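Local coordinates for crystal protein (Bacillus thuringiensis serovar dakota, PDB 2ZTB) that recognises cancer cells as the proteolytically activated fragment of parasporin-2, a toxin that probably kills them by forming membrane pores, at residues 47-52 with 196-201; 55-60 with 208-213. All coordinates share one frame; numbering follows the deposited sequence.

Contact 1. Residues 47-52 with 196-201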
loop_
_atom_site.group_PDB
_atom_site.type_symbol
_atom_site.label_atom_id
_atom_site.label_comp_id
_atom_site.label_asym_id
_atom_site.label_seq_id
_atom_site.Cartn_x
_atom_site.Cartn_y
_atom_site.Cartn_z
ATOM N N ASN A 47 -1.484 -25.909 -28.085
ATOM C CA ASN A 47 -0.570 -26.842 -28.756
ATOM C C ASN A 47 0.710 -26.149 -29.237
ATOM O O ASN A 47 0.872 -25.859 -30.434
ATOM C CB ASN A 47 -1.305 -27.547 -29.918
ATOM C CG ASN A 47 -0.443 -28.587 -30.638
ATOM O OD1 ASN A 47 0.517 -29.135 -30.079
ATOM N ND2 ASN A 47 -0.794 -28.865 -31.890
ATOM N N ALA A 48 1.624 -25.905 -28.305
ATOM C CA ALA A 48 2.781 -25.050 -28.563
ATOM C C ALA A 48 4.135 -25.753 -28.720
ATOM O O ALA A 48 4.344 -26.869 -28.227
ATOM C CB ALA A 48 2.874 -23.973 -27.503
ATOM N N VAL A 49 5.046 -25.081 -29.423
ATOM C CA VAL A 49 6.446 -25.486 -29.519
ATOM C C VAL A 49 7.153 -25.208 -28.189
ATOM O O VAL A 49 6.960 -24.148 -27.588
ATOM C CB VAL A 49 7.159 -24.748 -30.689
ATOM C CG1 VAL A 49 8.676 -24.794 -30.548
ATOM C CG2 VAL A 49 6.727 -25.335 -32.028
ATOM N N LYS A 50 7.949 -26.181 -27.742
ATOM C CA LYS A 50 8.815 -26.053 -26.569
ATOM C C LYS A 50 10.294 -26.145 -26.969
ATOM O O LYS A 50 10.646 -26.959 -27.823
ATOM C CB LYS A 50 8.515 -27.153 -25.546
ATOM C CG LYS A 50 7.291 -26.913 -24.671
ATOM C CD LYS A 50 6.160 -27.873 -25.031
ATOM C CE LYS A 50 4.999 -27.735 -24.046
ATOM N NZ LYS A 50 4.147 -26.551 -24.361
ATOM N N PRO A 51 11.168 -25.315 -26.361
ATOM C CA PRO A 51 10.849 -24.233 -25.423
ATOM C C PRO A 51 10.122 -23.064 -26.108
ATOM O O PRO A 51 10.209 -22.922 -27.330
ATOM C CB PRO A 51 12.226 -23.802 -24.882
ATOM C CG PRO A 51 13.211 -24.260 -25.881
ATOM C CD PRO A 51 12.621 -25.454 -26.580
ATOM N N PRO A 52 9.391 -22.242 -25.325
ATOM C CA PRO A 52 8.648 -21.115 -25.883
ATOM C C PRO A 52 9.464 -20.331 -26.911
ATOM O O PRO A 52 10.607 -19.952 -26.634
ATOM C CB PRO A 52 8.332 -20.246 -24.649
ATOM C CG PRO A 52 9.073 -20.878 -23.497
ATOM C CD PRO A 52 9.230 -22.311 -23.862
ATOM N N GLY A 196 4.106 -14.634 -28.768
ATOM C CA GLY A 196 4.503 -15.517 -29.870
ATOM C C GLY A 196 3.355 -16.443 -30.224
ATOM O O GLY A 196 2.475 -16.678 -29.409
ATOM N N ALA A 197 3.341 -16.940 -31.452
ATOM C CA ALA A 197 2.370 -17.948 -31.868
ATOM C C ALA A 197 3.004 -18.887 -32.868
ATOM O O ALA A 197 3.794 -18.460 -33.721
ATOM C CB ALA A 197 1.111 -17.300 -32.464
ATOM N N ASN A 198 2.672 -20.170 -32.760
ATOM C CA ASN A 198 3.097 -21.149 -33.772
ATOM C C ASN A 198 1.917 -21.698 -34.546
ATOM O O ASN A 198 0.902 -22.088 -33.963
ATOM C CB ASN A 198 3.945 -22.280 -33.173
ATOM C CG ASN A 198 3.206 -23.087 -32.113
ATOM O OD1 ASN A 198 3.088 -22.664 -30.961
ATOM N ND2 ASN A 198 2.713 -24.262 -32.499
ATOM N N PHE A 199 2.061 -21.733 -35.867
ATOM C CA PHE A 199 0.969 -22.064 -36.753
ATOM C C PHE A 199 1.129 -23.468 -37.349
ATOM O O PHE A 199 2.261 -23.987 -37.412
ATOM C CB PHE A 199 0.845 -20.969 -37.827
ATOM C CG PHE A 199 0.445 -19.634 -37.259
ATOM C CD1 PHE A 199 1.406 -18.791 -36.661
ATOM C CD2 PHE A 199 -0.885 -19.230 -37.280
ATOM C CE1 PHE A 199 1.040 -17.561 -36.089
ATOM C CE2 PHE A 199 -1.264 -17.997 -36.720
ATOM C CZ PHE A 199 -0.293 -17.167 -36.112
ATOM N N PRO A 200 -0.007 -24.102 -37.745
ATOM C CA PRO A 200 -0.008 -25.413 -38.410
ATOM C C PRO A 200 0.592 -25.384 -39.823
ATOM O O PRO A 200 1.128 -26.395 -40.275
ATOM C CB PRO A 200 -1.505 -25.774 -38.475
ATOM C CG PRO A 200 -2.208 -24.466 -38.445
ATOM C CD PRO A 200 -1.382 -23.597 -37.540
ATOM N N LYS A 201 0.488 -24.246 -40.510
ATOM C CA LYS A 201 1.130 -24.042 -41.808
ATOM C C LYS A 201 1.902 -22.709 -41.856
ATOM O O LYS A 201 1.864 -21.930 -40.908
ATOM C CB LYS A 201 0.090 -24.115 -42.926
ATOM C CG LYS A 201 -1.024 -23.112 -42.792
ATOM C CD LYS A 201 -2.085 -23.411 -43.786
ATOM C CE LYS A 201 -3.049 -22.283 -43.900
ATOM N NZ LYS A 201 -4.164 -22.635 -44.849
#

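Contact 2. Residues 55-60 with 208-213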
loop_
_atom_site.group_PDB
_atom_site.type_symbol
_atom_site.label_atom_id
_atom_site.label_comp_id
_atom_site.label_asym_id
_atom_site.label_seq_id
_atom_site.Cartn_x
_atom_site.Cartn_y
_atom_site.Cartn_z
ATOM N N ALA A 55 11.276 -17.115 -25.873
ATOM C CA ALA A 55 12.613 -17.194 -25.277
ATOM C C ALA A 55 13.642 -17.586 -26.352
ATOM O O ALA A 55 14.683 -16.917 -26.497
ATOM C CB ALA A 55 12.641 -18.156 -24.069
ATOM N N GLN A 56 13.350 -18.646 -27.119
ATOM C CA GLN A 56 14.224 -19.011 -28.257
ATOM C C GLN A 56 14.639 -17.780 -29.067
ATOM O O GLN A 56 15.868 -17.520 -29.245
ATOM C CB GLN A 56 13.559 -20.030 -29.190
ATOM C CG GLN A 56 13.285 -21.397 -28.559
ATOM C CD GLN A 56 12.954 -22.423 -29.670
ATOM O OE1 GLN A 56 11.782 -22.864 -29.794
ATOM N NE2 GLN A 56 13.986 -22.800 -30.499
ATOM N N TYR A 57 13.624 -16.987 -29.477
ATOM C CA TYR A 57 13.879 -15.902 -30.412
ATOM C C TYR A 57 14.027 -14.519 -29.774
ATOM O O TYR A 57 14.207 -13.474 -30.537
ATOM C CB TYR A 57 12.827 -15.918 -31.528
ATOM C CG TYR A 57 12.791 -17.239 -32.286
ATOM C CD1 TYR A 57 12.006 -18.306 -31.847
ATOM C CD2 TYR A 57 13.550 -17.423 -33.426
ATOM C CE1 TYR A 57 11.978 -19.521 -32.537
ATOM C CE2 TYR A 57 13.519 -18.627 -34.128
ATOM C CZ TYR A 57 12.738 -19.673 -33.683
ATOM O OH TYR A 57 12.728 -20.864 -34.386
ATOM N N GLY A 58 13.957 -14.513 -28.379
ATOM C CA GLY A 58 14.276 -13.282 -27.649
ATOM C C GLY A 58 13.228 -12.191 -27.697
ATOM O O GLY A 58 13.560 -11.006 -27.788
ATOM N N TYR A 59 11.967 -12.595 -27.626
ATOM C CA TYR A 59 10.832 -11.673 -27.592
ATOM C C TYR A 59 10.149 -11.771 -26.232
ATOM O O TYR A 59 9.493 -12.767 -25.936
ATOM C CB TYR A 59 9.831 -12.025 -28.691
ATOM C CG TYR A 59 10.267 -11.632 -30.077
ATOM C CD1 TYR A 59 11.116 -12.460 -30.834
ATOM C CD2 TYR A 59 9.820 -10.438 -30.643
ATOM C CE1 TYR A 59 11.523 -12.092 -32.120
ATOM C CE2 TYR A 59 10.210 -10.065 -31.928
ATOM C CZ TYR A 59 11.060 -10.892 -32.659
ATOM O OH TYR A 59 11.425 -10.511 -33.927
ATOM N N TYR A 60 10.333 -10.747 -25.401
ATOM C CA TYR A 60 9.809 -10.752 -24.037
ATOM C C TYR A 60 8.690 -9.742 -23.854
ATOM O O TYR A 60 8.423 -8.931 -24.741
ATOM C CB TYR A 60 10.937 -10.525 -23.017
ATOM C CG TYR A 60 11.931 -11.657 -23.005
ATOM C CD1 TYR A 60 13.152 -11.554 -23.695
ATOM C CD2 TYR A 60 11.638 -12.847 -22.344
ATOM C CE1 TYR A 60 14.058 -12.602 -23.702
ATOM C CE2 TYR A 60 12.526 -13.894 -22.344
ATOM C CZ TYR A 60 13.736 -13.772 -23.025
ATOM O OH TYR A 60 14.614 -14.825 -23.009
ATOM N N HIS A 208 5.823 -18.038 -42.774
ATOM C CA HIS A 208 6.567 -18.523 -41.610
ATOM C C HIS A 208 5.621 -19.224 -40.625
ATOM O O HIS A 208 4.436 -18.916 -40.575
ATOM C CB HIS A 208 7.343 -17.358 -40.944
ATOM C CG HIS A 208 8.294 -16.681 -41.882
ATOM N ND1 HIS A 208 9.628 -17.020 -41.965
ATOM C CD2 HIS A 208 8.090 -15.737 -42.830
ATOM C CE1 HIS A 208 10.209 -16.306 -42.913
ATOM N NE2 HIS A 208 9.297 -15.521 -43.458
ATOM N N TYR A 209 6.140 -20.190 -39.879
ATOM C CA TYR A 209 5.386 -20.903 -38.852
ATOM C C TYR A 209 5.317 -20.130 -37.535
ATOM O O TYR A 209 4.343 -20.249 -36.807
ATOM C CB TYR A 209 6.041 -22.266 -38.572
ATOM C CG TYR A 209 5.943 -23.277 -39.693
ATOM C CD1 TYR A 209 7.034 -23.552 -40.496
ATOM C CD2 TYR A 209 4.757 -23.962 -39.938
ATOM C CE1 TYR A 209 6.963 -24.488 -41.523
ATOM C CE2 TYR A 209 4.665 -24.892 -40.968
ATOM C CZ TYR A 209 5.778 -25.148 -41.750
ATOM O OH TYR A 209 5.692 -26.058 -42.771
ATOM N N PHE A 210 6.371 -19.376 -37.212
ATOM C CA PHE A 210 6.455 -18.645 -35.950
ATOM C C PHE A 210 6.358 -17.142 -36.139
ATOM O O PHE A 210 7.112 -16.565 -36.925
ATOM C CB PHE A 210 7.770 -18.945 -35.201
ATOM C CG PHE A 210 8.061 -20.416 -35.004
ATOM C CD1 PHE A 210 7.037 -21.355 -34.906
ATOM C CD2 PHE A 210 9.374 -20.853 -34.879
ATOM C CE1 PHE A 210 7.313 -22.697 -34.725
ATOM C CE2 PHE A 210 9.660 -22.201 -34.681
ATOM C CZ PHE A 210 8.621 -23.123 -34.611
ATOM N N TRP A 211 5.468 -16.519 -35.364
ATOM C CA TRP A 211 5.264 -15.074 -35.402
ATOM C C TRP A 211 5.230 -14.427 -34.025
ATOM O O TRP A 211 4.793 -15.039 -33.055
ATOM C CB TRP A 211 3.968 -14.746 -36.155
ATOM C CG TRP A 211 4.113 -15.011 -37.595
ATOM C CD1 TRP A 211 3.761 -16.144 -38.253
ATOM C CD2 TRP A 211 4.693 -14.136 -38.568
ATOM N NE1 TRP A 211 4.079 -16.035 -39.571
ATOM C CE2 TRP A 211 4.652 -14.809 -39.799
ATOM C CE3 TRP A 211 5.233 -12.838 -38.516
ATOM C CZ2 TRP A 211 5.132 -14.239 -40.989
ATOM C CZ3 TRP A 211 5.718 -12.269 -39.715
ATOM C CH2 TRP A 211 5.648 -12.972 -40.922
ATOM N N PHE A 212 5.674 -13.170 -33.974
ATOM C CA PHE A 212 5.611 -12.318 -32.784
ATOM C C PHE A 212 4.899 -11.024 -33.099
ATOM O O PHE A 212 5.116 -10.428 -34.157
ATOM C CB PHE A 212 7.021 -12.050 -32.242
ATOM C CG PHE A 212 7.807 -13.300 -32.047
ATOM C CD1 PHE A 212 8.604 -13.799 -33.076
ATOM C CD2 PHE A 212 7.699 -14.024 -30.860
ATOM C CE1 PHE A 212 9.294 -14.984 -32.929
ATOM C CE2 PHE A 212 8.390 -15.218 -30.694
ATOM C CZ PHE A 212 9.191 -15.698 -31.734
ATOM N N ASN A 213 4.018 -10.615 -32.201
ATOM C CA ASN A 213 3.286 -9.370 -32.337
ATOM C C ASN A 213 3.355 -8.635 -31.028
ATOM O O ASN A 213 3.324 -9.265 -29.970
ATOM C CB ASN A 213 1.823 -9.627 -32.718
ATOM C CG ASN A 213 1.649 -9.858 -34.192
ATOM O OD1 ASN A 213 1.390 -8.931 -34.952
ATOM N ND2 ASN A 213 1.824 -11.094 -34.612
#

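Contact 1. Residues 47-52 with 196-201
An asparagine side chain fastens the irregular loop 47-52 to the end of strand 168-199, as the N198 amide bridges the backbone of N47 and V49. N198 ND2 donates to N47 O at 3.2 Å. The bond is nearly straight, with an N-H...O angle of 170°. It uses a lone pair of the carbonyl oxygen and lies close to the plane of the N198 amide. The other end of the same amide accepts. V49 N reaches N198 OD1 at 3.5 Å, a weak bond. One straight bond and one weak one, from opposite ends of the amide, limit its rotation and are consistent with the modelled choice of oxygen and nitrogen. They also give partners to both polar atoms of a buried side chain. A48 sits between the two bonded residues. Its CA is 3.4 Å from N198 OD1, and its CB lies 3.7 Å from the same oxygen. V49 points toward the strand and brings CG2 to 4.2 Å from N198 CG, so a methyl group flanks the amide. The first torsion of N198 (chi1 61°) sets CG between its backbone N and carbonyl carbon, and this turns the amide to the loop. The contact belongs to the small domain at one end of the elongated toxin. The strand carrying N198 is an inner one. G196 and N198 pair with A39 and G37 of strand 37-40, while A197 and F199 pair with W211 and Y209 on the other edge. V49 and N198 both touch F210 of strand 210-214, V49 also meets Q56, and F199 packs against Y31 of helix 20-31.

Contact 2. Residues 55-60 with 208-213
Y59 lies flat against F212 in an offset stack, with centroids 3.9 Å apart and planes at 2°. CG of Y59 stands anti to its carbonyl carbon, beside the backbone N (chi1 -75°), which lays the ring against F212. From its base outward, Y59 CB comes 3.6 Å from F212 CD2. Y59 CG is 3.6 Å from F212 CG, Y59 CD1 lies over the centre of the F212 ring, and Y59 CE1 is 3.5 Å from F212 CD1. Along the other edge of the Y59 ring, on the same face, CD2 and CE2 meet F212 CB. That carbon makes a CH-pi contact over the Y59 face, 3.8 Å from the ring centroid. Beyond the ring, Y59 OH makes a weak hydrogen bond to a bound glycerol. Y57 meets the far end of F212, its CB 3.6 Å from F212 CZ. Its ring runs on to F210, where Y57 OH lies in plane at the ring edge, 3.4 Å from F210 CE2. Both Y57 ring pairs are oblique. G58 closes helix 53-56 in a Schellman motif. Y57, Y59, F210 and F212 make an aromatic cluster on the domain surface: the chain just after helix 53-56 packs its tyrosines on strand 210-214.

Both contacts lie in the same end domain, their centres about 9 Å apart. Strands 168-199 and 210-214 are neighbours in one sheet, and this joins the second segments directly. The first segments are joined by helix 53-56, which contact 1 precedes and contact 2 ends. F210 is shared, as it belongs to contact 2 and also borders contact 1. The chemistry differs. Contact 1 is partly buried and depends on a buried amide that bonds to backbone. Contact 2 is a surface contact, made of aromatic rings with no hydrogen bond between its segments.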